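Side-chain contact in mandelate racemase/muconate lactonizing protein (Alicyclobacillus acidocaldarius LAA1, PDB 3QLD), which belongs to the enolase superfamily, pairing an N-terminal capping domain with a TIM-barrel-like C-terminal domain: residues 267-272 and 278-283. Sequence-based numbering, arbitrary orientation.
Sequences LNVKPG and GATLRA. With SO4 (sulfate ion), chain C.
Thr280 divides its two branches between Val269 and Pro271, a compact example of how a barrel helix seats on the preceding strand and the residues just past its end. With CG2 anti to the backbone N and OG1 beside it (chi1 -62°), the methyl meets one branch of Val269, CG2 to CG1 at 3.6 Å, while the hydroxyl lies against the proline: OG1 is 3.2 Å from Pro271 CA and 3.4 Å from its CB. That hydroxyl makes its hydrogen bond with the carbonyl of Gly276, just before the helix. In the TIM-barrel-like domain this is a beta-alpha unit: strand 266-269 runs out into a short connection, and helix 277-289 comes back along the outside of the barrel wall. One helical turn beyond Thr280 the packing slackens, Leu267 CD2 reaching Ala283 CB at 4.3 Å, with Leu255 of the neighbouring helix touching both residues. Arg282 leaves the strand for the exposed side of the helix. Bent at chi3 (-68°), it brings its guanidinium edge to a sulfate, where NH2 bonds O3 at a doubtfully short 2.5 Å and NH1 bonds the same oxygen weakly; Arg105 and Arg253 also hold this anion, probably acquired from the crystallisation liquor.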
ATOM      1  N   LEU A 267      -0.527  -1.344 -20.503  1.00 27.13           N
ATOM      2  CA  LEU A 267      -0.978  -1.640 -19.132  1.00 25.86           C
ATOM      3  C   LEU A 267      -1.393  -3.093 -19.045  1.00 27.34           C
ATOM      4  O   LEU A 267      -2.226  -3.548 -19.865  1.00 26.52           O
ATOM      5  CB  LEU A 267      -2.129  -0.688 -18.739  1.00 26.91           C
ATOM      6  CG  LEU A 267      -2.758  -0.890 -17.332  1.00 30.87           C
ATOM      7  CD1 LEU A 267      -1.716  -0.550 -16.238  1.00 33.05           C
ATOM      8  CD2 LEU A 267      -3.986   0.017 -17.180  1.00 33.96           C
ATOM      9  N   ASN A 268      -0.787  -3.806 -18.089  1.00 24.51           N
ATOM     10  CA  ASN A 268      -1.282  -5.117 -17.609  1.00 27.00           C
ATOM     11  C   ASN A 268      -2.397  -4.843 -16.621  1.00 27.71           C
ATOM     12  O   ASN A 268      -2.171  -4.295 -15.523  1.00 25.94           O
ATOM     13  CB  ASN A 268      -0.138  -5.962 -17.028  1.00 25.77           C
ATOM     14  CG  ASN A 268      -0.581  -7.312 -16.483  1.00 24.22           C
ATOM     15  OD1 ASN A 268      -1.756  -7.509 -16.186  1.00 27.61           O
ATOM     16  ND2 ASN A 268       0.358  -8.204 -16.301  1.00 25.65           N
ATOM     17  N   VAL A 269      -3.614  -5.156 -17.057  1.00 27.01           N
ATOM     18  CA  VAL A 269      -4.813  -4.925 -16.233  1.00 28.54           C
ATOM     19  C   VAL A 269      -5.124  -6.173 -15.409  1.00 29.28           C
ATOM     20  O   VAL A 269      -5.216  -7.268 -15.965  1.00 26.70           O
ATOM     21  CB  VAL A 269      -6.031  -4.616 -17.110  1.00 29.48           C
ATOM     22  CG1 VAL A 269      -7.394  -4.652 -16.264  1.00 26.95           C
ATOM     23  CG2 VAL A 269      -5.822  -3.215 -17.764  1.00 29.65           C
ATOM     24  N   LYS A 270      -5.278  -6.030 -14.074  1.00 29.44           N
ATOM     25  CA  LYS A 270      -5.840  -7.154 -13.297  1.00 28.71           C
ATOM     26  C   LYS A 270      -6.887  -6.454 -12.428  1.00 27.74           C
ATOM     27  O   LYS A 270      -6.552  -5.584 -11.652  1.00 25.71           O
ATOM     28  CB  LYS A 270      -4.781  -7.866 -12.469  1.00 28.10           C
ATOM     29  CG  LYS A 270      -3.633  -8.445 -13.276  1.00 31.30           C
ATOM     30  CD  LYS A 270      -2.594  -9.189 -12.431  1.00 33.91           C
ATOM     31  CE  LYS A 270      -1.372  -9.490 -13.312  1.00 33.31           C
ATOM     32  NZ  LYS A 270      -0.249 -10.142 -12.607  1.00 33.10           N
ATOM     33  N   PRO A 271      -8.171  -6.710 -12.695  1.00 27.12           N
ATOM     34  CA  PRO A 271      -9.253  -5.979 -12.047  1.00 26.30           C
ATOM     35  C   PRO A 271      -9.102  -5.983 -10.535  1.00 25.65           C
ATOM     36  O   PRO A 271      -9.372  -4.987  -9.895  1.00 25.96           O
ATOM     37  CB  PRO A 271     -10.530  -6.724 -12.549  1.00 27.93           C
ATOM     38  CG  PRO A 271     -10.065  -7.293 -13.881  1.00 29.56           C
ATOM     39  CD  PRO A 271      -8.646  -7.668 -13.723  1.00 27.28           C
ATOM     40  N   GLY A 272      -8.640  -7.092  -9.964  1.00 26.09           N
ATOM     41  CA  GLY A 272      -8.487  -7.157  -8.500  1.00 26.01           C
ATOM     42  C   GLY A 272      -7.405  -6.193  -8.025  1.00 26.05           C
ATOM     43  O   GLY A 272      -7.578  -5.473  -7.055  1.00 27.69           O
ATOM     44  N   GLY A 278     -15.378  -1.450 -11.728  1.00 27.58           N
ATOM     45  CA  GLY A 278     -15.525   0.000 -11.907  1.00 28.84           C
ATOM     46  C   GLY A 278     -14.169   0.704 -12.069  1.00 29.60           C
ATOM     47  O   GLY A 278     -13.994   1.581 -12.952  1.00 28.87           O
ATOM     48  N   ALA A 279     -13.210   0.327 -11.223  1.00 28.96           N
ATOM     49  CA  ALA A 279     -11.828   0.826 -11.385  1.00 29.33           C
ATOM     50  C   ALA A 279     -11.154   0.424 -12.707  1.00 29.33           C
ATOM     51  O   ALA A 279     -10.451   1.256 -13.339  1.00 29.44           O
ATOM     52  CB  ALA A 279     -10.956   0.493 -10.154  1.00 27.31           C
ATOM     53  N   THR A 280     -11.392  -0.804 -13.142  1.00 28.34           N
ATOM     54  CA  THR A 280     -10.894  -1.290 -14.387  1.00 29.33           C
ATOM     55  C   THR A 280     -11.467  -0.453 -15.573  1.00 30.48           C
ATOM     56  O   THR A 280     -10.724  -0.043 -16.475  1.00 30.63           O
ATOM     57  CB  THR A 280     -11.261  -2.741 -14.596  1.00 30.39           C
ATOM     58  OG1 THR A 280     -10.641  -3.508 -13.562  1.00 29.06           O
ATOM     59  CG2 THR A 280     -10.743  -3.258 -15.963  1.00 28.12           C
ATOM     60  N   LEU A 281     -12.769  -0.211 -15.569  1.00 31.23           N
ATOM     61  CA  LEU A 281     -13.376   0.654 -16.649  1.00 32.07           C
ATOM     62  C   LEU A 281     -12.761   2.054 -16.644  1.00 32.08           C
ATOM     63  O   LEU A 281     -12.483   2.586 -17.724  1.00 33.26           O
ATOM     64  CB  LEU A 281     -14.915   0.756 -16.503  1.00 31.11           C
ATOM     65  CG  LEU A 281     -15.587  -0.611 -16.708  1.00 33.99           C
ATOM     66  CD1 LEU A 281     -17.088  -0.596 -16.338  1.00 32.11           C
ATOM     67  CD2 LEU A 281     -15.347  -1.133 -18.091  1.00 36.74           C
ATOM     68  N   ARG A 282     -12.597   2.663 -15.459  1.00 31.33           N
ATOM     69  CA  ARG A 282     -11.898   3.964 -15.357  1.00 31.96           C
ATOM     70  C   ARG A 282     -10.458   3.961 -15.849  1.00 31.54           C
ATOM     71  O   ARG A 282     -10.046   4.922 -16.519  1.00 30.11           O
ATOM     72  CB  ARG A 282     -11.951   4.575 -13.970  1.00 32.90           C
ATOM     73  CG  ARG A 282     -13.357   4.965 -13.550  1.00 36.47           C
ATOM     74  CD  ARG A 282     -13.431   5.659 -12.217  1.00 41.03           C
ATOM     75  NE  ARG A 282     -13.094   4.759 -11.103  1.00 43.38           N
ATOM     76  CZ  ARG A 282     -11.986   4.893 -10.383  1.00 46.43           C
ATOM     77  NH1 ARG A 282     -11.717   4.047  -9.392  1.00 46.88           N
ATOM     78  NH2 ARG A 282     -11.155   5.906 -10.641  1.00 44.03           N
ATOM     79  N   ALA A 283      -9.703   2.897 -15.549  1.00 30.19           N
ATOM     80  CA  ALA A 283      -8.345   2.725 -16.082  1.00 30.67           C
ATOM     81  C   ALA A 283      -8.313   2.604 -17.600  1.00 31.01           C
ATOM     82  O   ALA A 283      -7.394   3.123 -18.262  1.00 30.65           O
ATOM     83  CB  ALA A 283      -7.638   1.471 -15.480  1.00 29.05           C
TER
HETATM   84  S   SO4 C 401      -8.301   5.742  -8.229  1.00 51.58           S
HETATM   85  O1  SO4 C 401      -8.513   5.595  -6.791  1.00 51.36           O
HETATM   86  O2  SO4 C 401      -8.210   4.424  -8.847  1.00 49.65           O
HETATM   87  O3  SO4 C 401      -9.446   6.399  -8.856  1.00 51.07           O
HETATM   88  O4  SO4 C 401      -7.089   6.546  -8.411  1.00 49.86           O